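Citrinin polyketide synthase (Monascus purpureus, PDB 5MPT) builds the keto-aldehyde precursor of the mycotoxin citrinin from malonyl-CoA units, its C-methyltransferase domain, crystallised here with S-adenosyl-L-homocysteine, adding methyl groups to the chain. Local coordinates at residues F192-E195 and Q196-K199. Sequence-based numbering, arbitrary orientation.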
ATOM      1  N   PHE A 192     -18.295  -0.650   2.388  1.00 19.25           N
ATOM      2  CA  PHE A 192     -19.483   0.193   2.459  1.00 19.79           C
ATOM      3  C   PHE A 192     -19.883   0.706   1.080  1.00 19.55           C
ATOM      4  O   PHE A 192     -21.064   0.649   0.680  1.00 21.07           O
ATOM      5  CB  PHE A 192     -19.203   1.339   3.455  1.00 18.55           C
ATOM      6  CG  PHE A 192     -20.312   2.314   3.586  1.00 19.91           C
ATOM      7  CD1 PHE A 192     -21.614   1.888   3.837  1.00 19.61           C
ATOM      8  CD2 PHE A 192     -20.060   3.674   3.460  1.00 22.99           C
ATOM      9  CE1 PHE A 192     -22.633   2.827   4.022  1.00 20.27           C
ATOM     10  CE2 PHE A 192     -21.082   4.609   3.598  1.00 24.12           C
ATOM     11  CZ  PHE A 192     -22.363   4.187   3.884  1.00 21.78           C
ATOM     12  N   PHE A 193     -18.899   1.149   0.304  1.00 19.17           N
ATOM     13  CA  PHE A 193     -19.168   1.613  -1.042  1.00 19.38           C
ATOM     14  C   PHE A 193     -19.827   0.505  -1.856  1.00 19.53           C
ATOM     15  O   PHE A 193     -20.875   0.704  -2.494  1.00 19.92           O
ATOM     16  CB  PHE A 193     -17.869   2.074  -1.698  1.00 18.13           C
ATOM     17  CG  PHE A 193     -17.943   2.130  -3.188  1.00 18.82           C
ATOM     18  CD1 PHE A 193     -18.804   3.015  -3.821  1.00 19.18           C
ATOM     19  CD2 PHE A 193     -17.151   1.292  -3.959  1.00 19.41           C
ATOM     20  CE1 PHE A 193     -18.916   3.075  -5.189  1.00 20.66           C
ATOM     21  CE2 PHE A 193     -17.239   1.346  -5.341  1.00 21.65           C
ATOM     22  CZ  PHE A 193     -18.136   2.231  -5.970  1.00 21.91           C
ATOM     23  N   LEU A 194     -19.217  -0.690  -1.849  1.00 21.46           N
ATOM     24  CA  LEU A 194     -19.741  -1.780  -2.669  1.00 22.95           C
ATOM     25  C   LEU A 194     -21.140  -2.210  -2.213  1.00 22.01           C
ATOM     26  O   LEU A 194     -21.999  -2.519  -3.049  1.00 23.22           O
ATOM     27  CB  LEU A 194     -18.781  -2.963  -2.648  1.00 26.54           C
ATOM     28  CG  LEU A 194     -17.470  -2.754  -3.410  1.00 32.08           C
ATOM     29  CD1 LEU A 194     -16.487  -3.890  -3.114  1.00 34.59           C
ATOM     30  CD2 LEU A 194     -17.737  -2.633  -4.926  1.00 34.65           C
ATOM     31  N   GLU A 195     -21.386  -2.252  -0.896  1.00 21.65           N
ATOM     32  CA  GLU A 195     -22.706  -2.620  -0.411  1.00 22.14           C
ATOM     33  C   GLU A 195     -23.743  -1.618  -0.890  1.00 22.56           C
ATOM     34  O   GLU A 195     -24.816  -2.002  -1.381  1.00 22.39           O
ATOM     35  CB  GLU A 195     -22.701  -2.712   1.119  1.00 23.12           C
ATOM     36  CG  GLU A 195     -24.039  -3.128   1.643  1.00 26.84           C
ATOM     37  CD  GLU A 195     -24.008  -3.579   3.083  1.00 32.62           C
ATOM     38  OE1 GLU A 195     -23.078  -3.191   3.801  1.00 31.90           O
ATOM     39  OE2 GLU A 195     -24.910  -4.335   3.498  1.00 38.30           O
ATOM     40  N   GLN A 196     -23.432  -0.325  -0.785  1.00 22.63           N
ATOM     41  CA  GLN A 196     -24.386   0.691  -1.224  1.00 23.01           C
ATOM     42  C   GLN A 196     -24.557   0.648  -2.735  1.00 22.01           C
ATOM     43  O   GLN A 196     -25.643   0.939  -3.270  1.00 23.09           O
ATOM     44  CB  GLN A 196     -23.903   2.069  -0.768  1.00 23.53           C
ATOM     45  CG  GLN A 196     -23.980   2.265   0.739  1.00 22.97           C
ATOM     46  CD  GLN A 196     -25.417   2.184   1.226  1.00 25.89           C
ATOM     47  OE1 GLN A 196     -26.322   2.760   0.625  1.00 27.60           O
ATOM     48  NE2 GLN A 196     -25.641   1.378   2.240  1.00 26.55           N
ATOM     49  N   LEU A 197     -23.484   0.277  -3.433  1.00 23.48           N
ATOM     50  CA  LEU A 197     -23.542   0.102  -4.887  0.85 23.92           C
ATOM     51  C   LEU A 197     -24.508  -1.007  -5.266  1.00 23.89           C
ATOM     52  O   LEU A 197     -25.398  -0.819  -6.103  1.00 21.07           O
ATOM     53  CB  LEU A 197     -22.148  -0.214  -5.425  0.85 25.92           C
ATOM     54  CG  LEU A 197     -22.065  -0.529  -6.917  0.85 28.68           C
ATOM     55  CD1 LEU A 197     -22.437   0.698  -7.721  0.85 25.37           C
ATOM     56  CD2 LEU A 197     -20.692  -1.028  -7.332  0.85 25.27           C
ATOM     57  N   VAL A 198     -24.348  -2.175  -4.651  1.00 23.92           N
ATOM     58  CA  VAL A 198     -25.147  -3.337  -5.025  1.00 26.92           C
ATOM     59  C   VAL A 198     -26.647  -3.127  -4.757  1.00 28.78           C
ATOM     60  O   VAL A 198     -27.492  -3.602  -5.542  1.00 29.03           O
ATOM     61  CB  VAL A 198     -24.538  -4.564  -4.305  1.00 26.75           C
ATOM     62  CG1 VAL A 198     -25.393  -5.802  -4.433  1.00 28.66           C
ATOM     63  CG2 VAL A 198     -23.174  -4.855  -4.870  1.00 25.56           C
ATOM     64  N   LYS A 199     -27.006  -2.358  -3.713  1.00 28.87           N
ATOM     65  CA  LYS A 199     -28.408  -2.026  -3.410  1.00 25.97           C
ATOM     66  C   LYS A 199     -29.094  -1.276  -4.538  1.00 25.37           C
ATOM     67  O   LYS A 199     -30.333  -1.231  -4.567  1.00 25.69           O
ATOM     68  CB  LYS A 199     -28.509  -1.141  -2.138  1.00 29.76           C
ATOM     69  CG  LYS A 199     -28.302  -1.812  -0.806  1.00 38.98           C
ATOM     70  CD  LYS A 199     -28.163  -0.735   0.293  1.00 45.87           C
ATOM     71  CE  LYS A 199     -28.622  -1.202   1.682  1.00 52.92           C
ATOM     72  NZ  LYS A 199     -28.107  -2.548   2.050  1.00 58.85           N
TER
HETATM   73  O   HOH W   1     -23.827  -0.619   4.167  1.00 29.14           O
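The last turns of an amphipathic alpha-helix, 181-198, which packs on the Rossmann-like sheet of the methyltransferase domain, bring Phe-192 alongside Gln-196 and Glu-195 towards Lys-199, each pair four residues apart. Four successive i to i+4 backbone bonds hold the turn; the first, from Gln-196 N to Phe-192 O, is 2.9 Å long and nearly straight at 167°, whereas the last, from Lys-199 N to Glu-195 O, is longer at 3.2 Å. On the partly exposed side, where Phe-192 also touches Ile-23 of helix 14-26, Gln-196 CG lies 3.6 Å from Phe-192 CE1. The phenylalanine ring reaches forward because its CG stands anti to the backbone N (chi1 178°), while the glutamine chain folds at chi2 and sets its amide plane 48° from the ring. Glu-195 extends fully from the helix, and its carboxylate is shared: OE2 forms a salt bridge with Arg-230 of helix 221-231 and a long one, 3.9 Å, with Lys-199 NZ. That charge pairing probably favours the ionised carboxylate and ties the helix to its neighbour. The opposite flank is apolar. In one of its two modelled conformers Leu-197 brings CD2 to 4.4 Å from Phe-193 CZ and 4.1 Å from Leu-194 CD2, so both contacts are tentative; Phe-193 and Leu-197 are covered by helix 14-26 and strand 309-316, whereas Leu-194 turns to Met-224 of helix 221-231. The helix is thus wedged between two other helices and the sheet, well away from the catalytic residues. Back on the polar side, a water at the edge of the Phe-192 ring and in its plane links neighbouring side chains through two weak hydrogen bonds, donating to Glu-195 OE1 at 2.7 Å and accepting from Gln-196 NE2 at 3.3 Å.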